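Long-range contacts in Tol-Pal system protein TolB (Acinetobacter baumannii, PDB 7MX5), which is a periplasmic component of the Tol-Pal system, which probably assists outer membrane invagination during cell division and helps maintain outer membrane integrity: residues V165-S174 with K183-T191; V361-L372 with N384-P395. One frame throughout, in Å; residues are numbered along the deposited sequence.

Contact 1: V165-S174 with K183-T191; sequences VLSSRDPILS and KIAYVSFET
Leu173 and Val187 face each other in the first hairpin of a beta-propeller blade, formed by strands 172-177 and 183-188, while strand 163-168, at the outer edge of the preceding blade, passes the face carrying Tyr186 and Ser188, where Val165 CG1 meets Ile184 CG2. The pair is bonded in both directions, Leu173 N reaching Val187 O at 2.7 Å. Where the strands end, Phe189 N gives a bent bond (139° at the hydrogen) of 2.9 Å to Pro171 O. The Phe189 side chain crosses Pro171 nearly perpendicularly. Its CB touches Pro171 O and Asp170 CB, and chi1 of -68°, with CG anti to the carbonyl carbon, brings the ring up to Pro171: CG meets Pro171 O, CD1 comes within 3.2 Å of that oxygen, which lies at the ring edge, and also meets Pro171 CB, whereas CE1 touches Leu173 CD1 at 3.6 Å. Across the blade boundary, Leu166 CD2 approaches Tyr186 CE1 at 3.5 Å, the two side chains crossing nearly at a right angle; Gln199 holds the tyrosine hydroxyl. Ser188 CB lies in the plane of the Tyr186 ring, and Ser188 OG donates to the anti lone pair of Glu190 OE1, an oxygen also salt-bridged to Arg206. The same hydroxyl accepts from Glu190 N in an ST turn. A water beside Ser168 OG donates to Pro171 O at 3.0 Å and to Ser188 OG at 2.8 Å.

Contact 2: V361-L372 with N384-P395; sequences VYATREGNRGLL and NLPSEQGEVREP
Leu372 and Leu385 form a hydrogen-bonded antiparallel pair, with Leu385 N 2.6 Å from Leu372 O, while strand 391-395 passes the 369-372 segment at 42°, their axes 4.5 Å apart at the closest point. Gly370, having no side chain, lets the two backbones come together at this crossing, its CA only 3.8 Å from Glu391 CA. Beside it Val392 divides its branches: CG2 rests on Gly370 O at 3.3 Å, and CG1 meets Leu372 CG at 3.7 Å, the valine and leucine crossing about perpendicularly. Leu372 CD2 continues to Pro395 CG at 3.8 Å, and both methyls of Val361 touch CB and CG of the same proline. This apolar seam lies between neighbouring blades of the propeller. The hairpin of 369-376 and 382-386 belongs to one blade, whereas strand 391-397 pairs with strand 135-141 and supplies an edge strand to the next, closing the ring by joining the C-terminal end of the propeller to its first strands. Toward the surface, Arg369 bends at chi3 (-62°) and lays one face of its guanidinium over Pro386, whose CB is 3.4 Å above the plane near its centre; Arg369 NH2 also forms a salt bridge with Glu6. Arg365 instead stays extended, and its NH2 donates to the syn lone pair of Glu391 OE1 at 2.9 Å, the oxygen tilted 23° from the guanidinium plane. Arg393 NH1 makes a long, weaker salt bridge to that same oxygen, completing a network of two arginines about one carboxylate, while its NH2 pairs with Glu349.

How the contacts relate
The two contacts lie on either side of the blade that closes the propeller ring. Strand 163-168 of contact 1 forms one edge of that antiparallel sheet and strand 391-397 of contact 2 the other, with strands 150-156 and 135-141 between them. Their centres are about 18 Å apart, yet they touch directly through Glu394: its OE2 makes a probable hydrogen bond to Ser174 OG at 3.0 Å, and its OE1 packs 3.5 Å from Leu173 CA. The closing strand of contact 2 therefore meets the first strand of the blade in contact 1. Along the chain, contact 1 is complete before contact 2 begins.

Contact 1: V165-S174 with K183-T191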
loop_
_atom_site.group_PDB
_atom_site.type_symbol
_atom_site.label_atom_id
_atom_site.label_comp_id
_atom_site.label_asym_id
_atom_site.label_seq_id
_atom_site.Cartn_x
_atom_site.Cartn_y
_atom_site.Cartn_z
ATOM N N VAL A 165 8.917 13.933 -3.014
ATOM C CA VAL A 165 7.980 14.747 -3.779
ATOM C C VAL A 165 8.030 16.198 -3.320
ATOM O O VAL A 165 7.966 17.122 -4.137
ATOM C CB VAL A 165 6.561 14.164 -3.663
ATOM C CG1 VAL A 165 5.693 14.637 -4.814
ATOM C CG2 VAL A 165 6.615 12.648 -3.618
ATOM N N LEU A 166 8.148 16.418 -2.011
ATOM C CA LEU A 166 8.175 17.756 -1.439
ATOM C C LEU A 166 8.664 17.665 -0.002
ATOM O O LEU A 166 8.309 16.729 0.719
ATOM C CB LEU A 166 6.788 18.411 -1.485
ATOM C CG LEU A 166 6.641 19.771 -0.798
ATOM C CD1 LEU A 166 7.622 20.780 -1.377
ATOM C CD2 LEU A 166 5.216 20.283 -0.908
ATOM N N SER A 167 9.485 18.632 0.400
ATOM C CA SER A 167 9.909 18.784 1.784
ATOM C C SER A 167 9.605 20.205 2.232
ATOM O O SER A 167 9.656 21.147 1.436
ATOM C CB SER A 167 11.404 18.482 1.962
ATOM O OG SER A 167 12.191 19.638 1.739
ATOM N N SER A 168 9.282 20.357 3.514
ATOM C CA SER A 168 8.872 21.657 4.021
ATOM C C SER A 168 9.054 21.703 5.531
ATOM O O SER A 168 9.047 20.673 6.210
ATOM C CB SER A 168 7.418 21.967 3.653
ATOM O OG SER A 168 6.901 23.012 4.458
ATOM N N ARG A 169 9.216 22.923 6.042
ATOM C CA ARG A 169 9.231 23.179 7.475
ATOM C C ARG A 169 7.833 23.231 8.073
ATOM O O ARG A 169 7.697 23.514 9.269
ATOM C CB ARG A 169 9.962 24.493 7.764
ATOM C CG ARG A 169 11.298 24.620 7.058
ATOM C CD ARG A 169 11.622 26.052 6.676
ATOM N NE ARG A 169 12.659 26.103 5.653
ATOM C CZ ARG A 169 13.910 26.484 5.874
ATOM N NH1 ARG A 169 14.314 26.867 7.074
ATOM N NH2 ARG A 169 14.778 26.479 4.866
ATOM N N ASP A 170 6.806 22.967 7.280
ATOM C CA ASP A 170 5.414 23.075 7.677
ATOM C C ASP A 170 4.698 21.768 7.378
ATOM O O ASP A 170 5.155 20.980 6.542
ATOM C CB ASP A 170 4.734 24.239 6.942
ATOM C CG ASP A 170 5.279 25.591 7.365
ATOM O OD1 ASP A 170 5.030 25.997 8.520
ATOM O OD2 ASP A 170 5.962 26.242 6.547
ATOM N N PRO A 171 3.581 21.501 8.058
ATOM C CA PRO A 171 2.917 20.196 7.917
ATOM C C PRO A 171 2.564 19.858 6.475
ATOM O O PRO A 171 2.045 20.690 5.728
ATOM C CB PRO A 171 1.657 20.345 8.777
ATOM C CG PRO A 171 1.968 21.414 9.757
ATOM C CD PRO A 171 3.053 22.280 9.194
ATOM N N ILE A 172 2.862 18.617 6.093
ATOM C CA ILE A 172 2.383 18.011 4.855
ATOM C C ILE A 172 1.579 16.781 5.251
ATOM O O ILE A 172 2.113 15.869 5.894
ATOM C CB ILE A 172 3.534 17.636 3.910
ATOM C CG1 ILE A 172 4.232 18.892 3.385
ATOM C CG2 ILE A 172 3.019 16.789 2.755
ATOM C CD1 ILE A 172 5.519 18.604 2.641
ATOM N N LEU A 173 0.300 16.756 4.879
ATOM C CA LEU A 173 -0.623 15.749 5.381
ATOM C C LEU A 173 -1.376 15.072 4.245
ATOM O O LEU A 173 -1.601 15.659 3.183
ATOM C CB LEU A 173 -1.638 16.357 6.362
ATOM C CG LEU A 173 -1.124 17.385 7.371
ATOM C CD1 LEU A 173 -2.284 18.145 7.992
ATOM C CD2 LEU A 173 -0.286 16.709 8.445
ATOM N N SER A 174 -1.759 13.819 4.495
ATOM C CA SER A 174 -2.707 13.043 3.702
ATOM C C SER A 174 -2.321 12.939 2.230
ATOM O O SER A 174 -2.969 13.557 1.377
ATOM C CB SER A 174 -4.105 13.650 3.826
ATOM O OG SER A 174 -4.489 13.770 5.184
ATOM N N LYS A 183 -0.436 10.926 -10.793
ATOM C CA LYS A 183 -0.314 12.137 -10.000
ATOM C C LYS A 183 -0.581 11.808 -8.539
ATOM O O LYS A 183 -1.230 10.811 -8.211
ATOM C CB LYS A 183 -1.284 13.225 -10.482
ATOM C CG LYS A 183 -1.041 13.679 -11.912
ATOM C CD LYS A 183 -1.837 14.932 -12.236
ATOM C CE LYS A 183 -1.398 15.533 -13.562
ATOM N NZ LYS A 183 -2.137 14.943 -14.712
ATOM N N ILE A 184 -0.066 12.661 -7.658
ATOM C CA ILE A 184 -0.283 12.530 -6.225
ATOM C C ILE A 184 -0.760 13.870 -5.685
ATOM O O ILE A 184 -0.333 14.930 -6.156
ATOM C CB ILE A 184 0.989 12.055 -5.488
ATOM C CG1 ILE A 184 0.678 11.760 -4.020
ATOM C CG2 ILE A 184 2.105 13.085 -5.603
ATOM C CD1 ILE A 184 1.233 10.449 -3.536
ATOM N N ALA A 185 -1.668 13.820 -4.715
ATOM C CA ALA A 185 -2.171 15.009 -4.051
ATOM C C ALA A 185 -1.807 14.963 -2.574
ATOM O O ALA A 185 -1.545 13.899 -2.007
ATOM C CB ALA A 185 -3.687 15.147 -4.211
ATOM N N TYR A 186 -1.803 16.139 -1.954
ATOM C CA TYR A 186 -1.408 16.261 -0.559
ATOM C C TYR A 186 -1.866 17.613 -0.037
ATOM O O TYR A 186 -2.150 18.535 -0.807
ATOM C CB TYR A 186 0.106 16.104 -0.391
ATOM C CG TYR A 186 0.913 17.024 -1.283
ATOM C CD1 TYR A 186 1.281 18.291 -0.853
ATOM C CD2 TYR A 186 1.298 16.626 -2.558
ATOM C CE1 TYR A 186 2.013 19.136 -1.664
ATOM C CE2 TYR A 186 2.033 17.464 -3.375
ATOM C CZ TYR A 186 2.388 18.718 -2.923
ATOM O OH TYR A 186 3.118 19.560 -3.730
ATOM N N VAL A 187 -1.930 17.719 1.285
ATOM C CA VAL A 187 -2.261 18.964 1.965
ATOM C C VAL A 187 -0.966 19.558 2.496
ATOM O O VAL A 187 -0.242 18.908 3.258
ATOM C CB VAL A 187 -3.270 18.733 3.099
ATOM C CG1 VAL A 187 -3.680 20.060 3.723
ATOM C CG2 VAL A 187 -4.479 17.984 2.575
ATOM N N SER A 188 -0.668 20.788 2.091
ATOM C CA SER A 188 0.573 21.452 2.457
ATOM C C SER A 188 0.277 22.740 3.207
ATOM O O SER A 188 -0.685 23.449 2.892
ATOM C CB SER A 188 1.426 21.754 1.222
ATOM O OG SER A 188 2.594 22.475 1.574
ATOM N N PHE A 189 1.112 23.034 4.203
ATOM C CA PHE A 189 1.044 24.284 4.949
ATOM C C PHE A 189 2.279 25.149 4.721
ATOM O O PHE A 189 2.565 26.034 5.534
ATOM C CB PHE A 189 0.863 24.009 6.444
ATOM C CG PHE A 189 -0.468 23.403 6.802
ATOM C CD1 PHE A 189 -0.755 22.083 6.490
ATOM C CD2 PHE A 189 -1.430 24.153 7.460
ATOM C CE1 PHE A 189 -1.976 21.526 6.821
ATOM C CE2 PHE A 189 -2.653 23.601 7.796
ATOM C CZ PHE A 189 -2.926 22.284 7.475
ATOM N N GLU A 190 3.020 24.905 3.631
ATOM C CA GLU A 190 4.213 25.696 3.340
ATOM C C GLU A 190 3.901 27.186 3.323
ATOM O O GLU A 190 4.741 28.005 3.712
ATOM C CB GLU A 190 4.835 25.249 2.013
ATOM C CG GLU A 190 4.034 25.611 0.770
ATOM C CD GLU A 190 4.408 24.764 -0.431
ATOM O OE1 GLU A 190 4.093 23.554 -0.430
ATOM O OE2 GLU A 190 5.018 25.307 -1.377
ATOM N N THR A 191 2.705 27.551 2.878
ATOM C CA THR A 191 2.099 28.830 3.203
ATOM C C THR A 191 1.063 28.588 4.293
ATOM O O THR A 191 0.400 27.546 4.303
ATOM C CB THR A 191 1.449 29.474 1.977
ATOM O OG1 THR A 191 0.109 28.986 1.832
ATOM C CG2 THR A 191 2.244 29.152 0.720
HETATM O O HOH W 1 3.943 22.250 3.986
#

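Contact 2: V361-L372 with N384-P395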
loop_
_atom_site.group_PDB
_atom_site.type_symbol
_atom_site.label_atom_id
_atom_site.label_comp_id
_atom_site.label_asym_id
_atom_site.label_seq_id
_atom_site.Cartn_x
_atom_site.Cartn_y
_atom_site.Cartn_z
ATOM N N VAL A 361 -1.027 -1.529 4.610
ATOM C CA VAL A 361 0.016 -0.726 5.234
ATOM C C VAL A 361 -0.638 0.270 6.181
ATOM O O VAL A 361 -1.750 0.758 5.939
ATOM C CB VAL A 361 0.895 -0.010 4.183
ATOM C CG1 VAL A 361 0.086 1.019 3.407
ATOM C CG2 VAL A 361 2.113 0.634 4.838
ATOM N N TYR A 362 0.051 0.554 7.283
ATOM C CA TYR A 362 -0.448 1.484 8.286
ATOM C C TYR A 362 0.733 2.020 9.079
ATOM O O TYR A 362 1.821 1.440 9.078
ATOM C CB TYR A 362 -1.472 0.818 9.215
ATOM C CG TYR A 362 -0.920 -0.345 10.010
ATOM C CD1 TYR A 362 -0.728 -1.588 9.419
ATOM C CD2 TYR A 362 -0.589 -0.200 11.351
ATOM C CE1 TYR A 362 -0.223 -2.652 10.140
ATOM C CE2 TYR A 362 -0.083 -1.260 12.081
ATOM C CZ TYR A 362 0.096 -2.483 11.470
ATOM O OH TYR A 362 0.602 -3.541 12.190
ATOM N N ALA A 363 0.502 3.141 9.755
ATOM C CA ALA A 363 1.522 3.794 10.563
ATOM C C ALA A 363 1.296 3.467 12.033
ATOM O O ALA A 363 0.171 3.579 12.533
ATOM C CB ALA A 363 1.506 5.308 10.347
ATOM N N THR A 364 2.362 3.065 12.717
ATOM C CA THR A 364 2.291 2.716 14.131
ATOM C C THR A 364 3.631 3.050 14.778
ATOM O O THR A 364 4.515 3.638 14.147
ATOM C CB THR A 364 1.917 1.238 14.309
ATOM O OG1 THR A 364 1.880 0.918 15.706
ATOM C CG2 THR A 364 2.933 0.345 13.618
ATOM N N ARG A 365 3.778 2.673 16.046
ATOM C CA ARG A 365 5.002 2.923 16.797
ATOM C C ARG A 365 5.385 1.670 17.565
ATOM O O ARG A 365 4.564 1.109 18.297
ATOM C CB ARG A 365 4.833 4.100 17.767
ATOM C CG ARG A 365 4.696 5.454 17.091
ATOM C CD ARG A 365 4.223 6.511 18.075
ATOM N NE ARG A 365 3.959 7.788 17.422
ATOM C CZ ARG A 365 3.582 8.889 18.056
ATOM N NH1 ARG A 365 3.414 8.908 19.368
ATOM N NH2 ARG A 365 3.368 9.999 17.355
ATOM N N GLU A 366 6.631 1.234 17.395
ATOM C CA GLU A 366 7.175 0.082 18.105
ATOM C C GLU A 366 8.470 0.510 18.775
ATOM O O GLU A 366 9.388 0.988 18.100
ATOM C CB GLU A 366 7.416 -1.094 17.155
ATOM C CG GLU A 366 7.326 -2.457 17.815
ATOM C CD GLU A 366 7.223 -3.581 16.804
ATOM O OE1 GLU A 366 6.215 -3.625 16.069
ATOM O OE2 GLU A 366 8.149 -4.418 16.742
ATOM N N GLY A 367 8.543 0.340 20.089
ATOM C CA GLY A 367 9.674 0.884 20.821
ATOM C C GLY A 367 9.623 2.399 20.780
ATOM O O GLY A 367 8.576 3.011 21.011
ATOM N N ASN A 368 10.759 3.017 20.470
ATOM C CA ASN A 368 10.835 4.460 20.294
ATOM C C ASN A 368 10.745 4.870 18.830
ATOM O O ASN A 368 10.910 6.053 18.516
ATOM C CB ASN A 368 12.127 4.999 20.910
ATOM C CG ASN A 368 13.366 4.556 20.153
ATOM O OD1 ASN A 368 13.348 3.551 19.441
ATOM N ND2 ASN A 368 14.450 5.308 20.302
ATOM N N ARG A 369 10.480 3.925 17.933
ATOM C CA ARG A 369 10.519 4.165 16.497
ATOM C C ARG A 369 9.115 4.413 15.962
ATOM O O ARG A 369 8.178 3.679 16.294
ATOM C CB ARG A 369 11.146 2.974 15.768
ATOM C CG ARG A 369 12.650 2.850 15.935
ATOM C CD ARG A 369 13.268 2.096 14.769
ATOM N NE ARG A 369 12.762 0.731 14.672
ATOM C CZ ARG A 369 13.381 -0.254 14.037
ATOM N NH1 ARG A 369 14.538 -0.064 13.426
ATOM N NH2 ARG A 369 12.821 -1.461 14.012
ATOM N N GLY A 370 8.976 5.450 15.140
ATOM C CA GLY A 370 7.777 5.631 14.347
ATOM C C GLY A 370 7.968 4.986 12.990
ATOM O O GLY A 370 8.876 5.369 12.246
ATOM N N LEU A 371 7.138 4.002 12.655
ATOM C CA LEU A 371 7.404 3.148 11.509
ATOM C C LEU A 371 6.120 2.861 10.743
ATOM O O LEU A 371 5.008 3.078 11.232
ATOM C CB LEU A 371 8.055 1.830 11.945
ATOM C CG LEU A 371 7.344 1.034 13.043
ATOM C CD1 LEU A 371 6.367 0.024 12.457
ATOM C CD2 LEU A 371 8.357 0.338 13.933
ATOM N N LEU A 372 6.298 2.354 9.526
ATOM C CA LEU A 372 5.221 1.780 8.737
ATOM C C LEU A 372 5.235 0.267 8.901
ATOM O O LEU A 372 6.302 -0.349 8.984
ATOM C CB LEU A 372 5.364 2.137 7.256
ATOM C CG LEU A 372 5.112 3.580 6.815
ATOM C CD1 LEU A 372 4.987 3.649 5.300
ATOM C CD2 LEU A 372 3.874 4.154 7.486
ATOM N N ASN A 384 7.855 -4.704 8.546
ATOM C CA ASN A 384 8.121 -3.421 9.179
ATOM C C ASN A 384 8.978 -2.545 8.277
ATOM O O ASN A 384 9.963 -3.009 7.692
ATOM C CB ASN A 384 8.807 -3.606 10.534
ATOM C CG ASN A 384 7.834 -4.005 11.624
ATOM O OD1 ASN A 384 6.658 -3.646 11.581
ATOM N ND2 ASN A 384 8.321 -4.748 12.611
ATOM N N LEU A 385 8.593 -1.272 8.174
ATOM C CA LEU A 385 9.330 -0.259 7.422
ATOM C C LEU A 385 9.712 0.875 8.370
ATOM O O LEU A 385 9.125 1.964 8.318
ATOM C CB LEU A 385 8.508 0.278 6.251
ATOM C CG LEU A 385 8.388 -0.526 4.952
ATOM C CD1 LEU A 385 9.753 -0.716 4.305
ATOM C CD2 LEU A 385 7.691 -1.863 5.163
ATOM N N PRO A 386 10.682 0.653 9.254
ATOM C CA PRO A 386 11.078 1.707 10.187
ATOM C C PRO A 386 11.920 2.781 9.516
ATOM O O PRO A 386 12.574 2.562 8.495
ATOM C CB PRO A 386 11.896 0.966 11.254
ATOM C CG PRO A 386 11.760 -0.493 10.950
ATOM C CD PRO A 386 11.398 -0.605 9.514
ATOM N N SER A 387 11.881 3.963 10.117
ATOM C CA SER A 387 12.741 5.063 9.721
ATOM C C SER A 387 13.993 5.085 10.591
ATOM O O SER A 387 14.008 4.576 11.713
ATOM C CB SER A 387 11.998 6.396 9.833
ATOM O OG SER A 387 12.767 7.457 9.294
ATOM N N GLU A 388 15.058 5.677 10.049
ATOM C CA GLU A 388 16.271 5.850 10.840
ATOM C C GLU A 388 16.080 6.906 11.920
ATOM O O GLU A 388 16.674 6.802 13.000
ATOM C CB GLU A 388 17.443 6.220 9.934
ATOM C CG GLU A 388 17.940 5.076 9.070
ATOM C CD GLU A 388 19.432 5.141 8.814
ATOM O OE1 GLU A 388 20.158 5.713 9.656
ATOM O OE2 GLU A 388 19.883 4.622 7.772
ATOM N N GLN A 389 15.256 7.915 11.650
ATOM C CA GLN A 389 14.979 8.961 12.621
ATOM C C GLN A 389 13.611 9.557 12.324
ATOM O O GLN A 389 13.176 9.622 11.171
ATOM C CB GLN A 389 16.060 10.050 12.610
ATOM C CG GLN A 389 16.300 10.689 11.253
ATOM C CD GLN A 389 17.260 9.893 10.392
ATOM O OE1 GLN A 389 18.225 9.311 10.889
ATOM N NE2 GLN A 389 17.000 9.864 9.090
ATOM N N GLY A 390 12.932 9.980 13.385
ATOM C CA GLY A 390 11.601 10.529 13.239
ATOM C C GLY A 390 10.546 9.441 13.134
ATOM O O GLY A 390 10.751 8.286 13.525
ATOM N N GLU A 391 9.393 9.824 12.588
ATOM C CA GLU A 391 8.267 8.917 12.435
ATOM C C GLU A 391 7.745 8.968 11.006
ATOM O O GLU A 391 7.918 9.958 10.291
ATOM C CB GLU A 391 7.134 9.253 13.418
ATOM C CG GLU A 391 6.475 10.600 13.172
ATOM C CD GLU A 391 5.430 10.936 14.217
ATOM O OE1 GLU A 391 4.865 9.997 14.816
ATOM O OE2 GLU A 391 5.173 12.138 14.440
ATOM N N VAL A 392 7.103 7.876 10.599
ATOM C CA VAL A 392 6.482 7.749 9.285
ATOM C C VAL A 392 4.974 7.724 9.480
ATOM O O VAL A 392 4.463 6.964 10.313
ATOM C CB VAL A 392 6.963 6.485 8.553
ATOM C CG1 VAL A 392 6.978 6.718 7.053
ATOM C CG2 VAL A 392 8.338 6.074 9.054
ATOM N N ARG A 393 4.261 8.552 8.718
ATOM C CA ARG A 393 2.829 8.722 8.912
ATOM C C ARG A 393 2.107 8.735 7.573
ATOM O O ARG A 393 2.684 9.053 6.530
ATOM C CB ARG A 393 2.512 10.016 9.677
ATOM C CG ARG A 393 3.358 10.236 10.920
ATOM C CD ARG A 393 2.759 9.518 12.112
ATOM N NE ARG A 393 1.317 9.716 12.191
ATOM C CZ ARG A 393 0.717 10.490 13.085
ATOM N NH1 ARG A 393 1.408 11.150 14.001
ATOM N NH2 ARG A 393 -0.607 10.604 13.059
ATOM N N GLU A 394 0.822 8.380 7.629
ATOM C CA GLU A 394 -0.141 8.500 6.538
ATOM C C GLU A 394 0.337 7.828 5.257
ATOM O O GLU A 394 0.583 8.513 4.255
ATOM C CB GLU A 394 -0.446 9.976 6.279
ATOM C CG GLU A 394 -1.608 10.516 7.098
ATOM C CD GLU A 394 -1.626 12.031 7.165
ATOM O OE1 GLU A 394 -0.544 12.648 7.053
ATOM O OE2 GLU A 394 -2.722 12.607 7.330
ATOM N N PRO A 395 0.470 6.505 5.234
ATOM C CA PRO A 395 0.856 5.824 3.996
ATOM C C PRO A 395 -0.315 5.713 3.031
ATOM O O PRO A 395 -1.486 5.751 3.413
ATOM C CB PRO A 395 1.302 4.442 4.481
ATOM C CG PRO A 395 0.479 4.207 5.697
ATOM C CD PRO A 395 0.293 5.557 6.350
#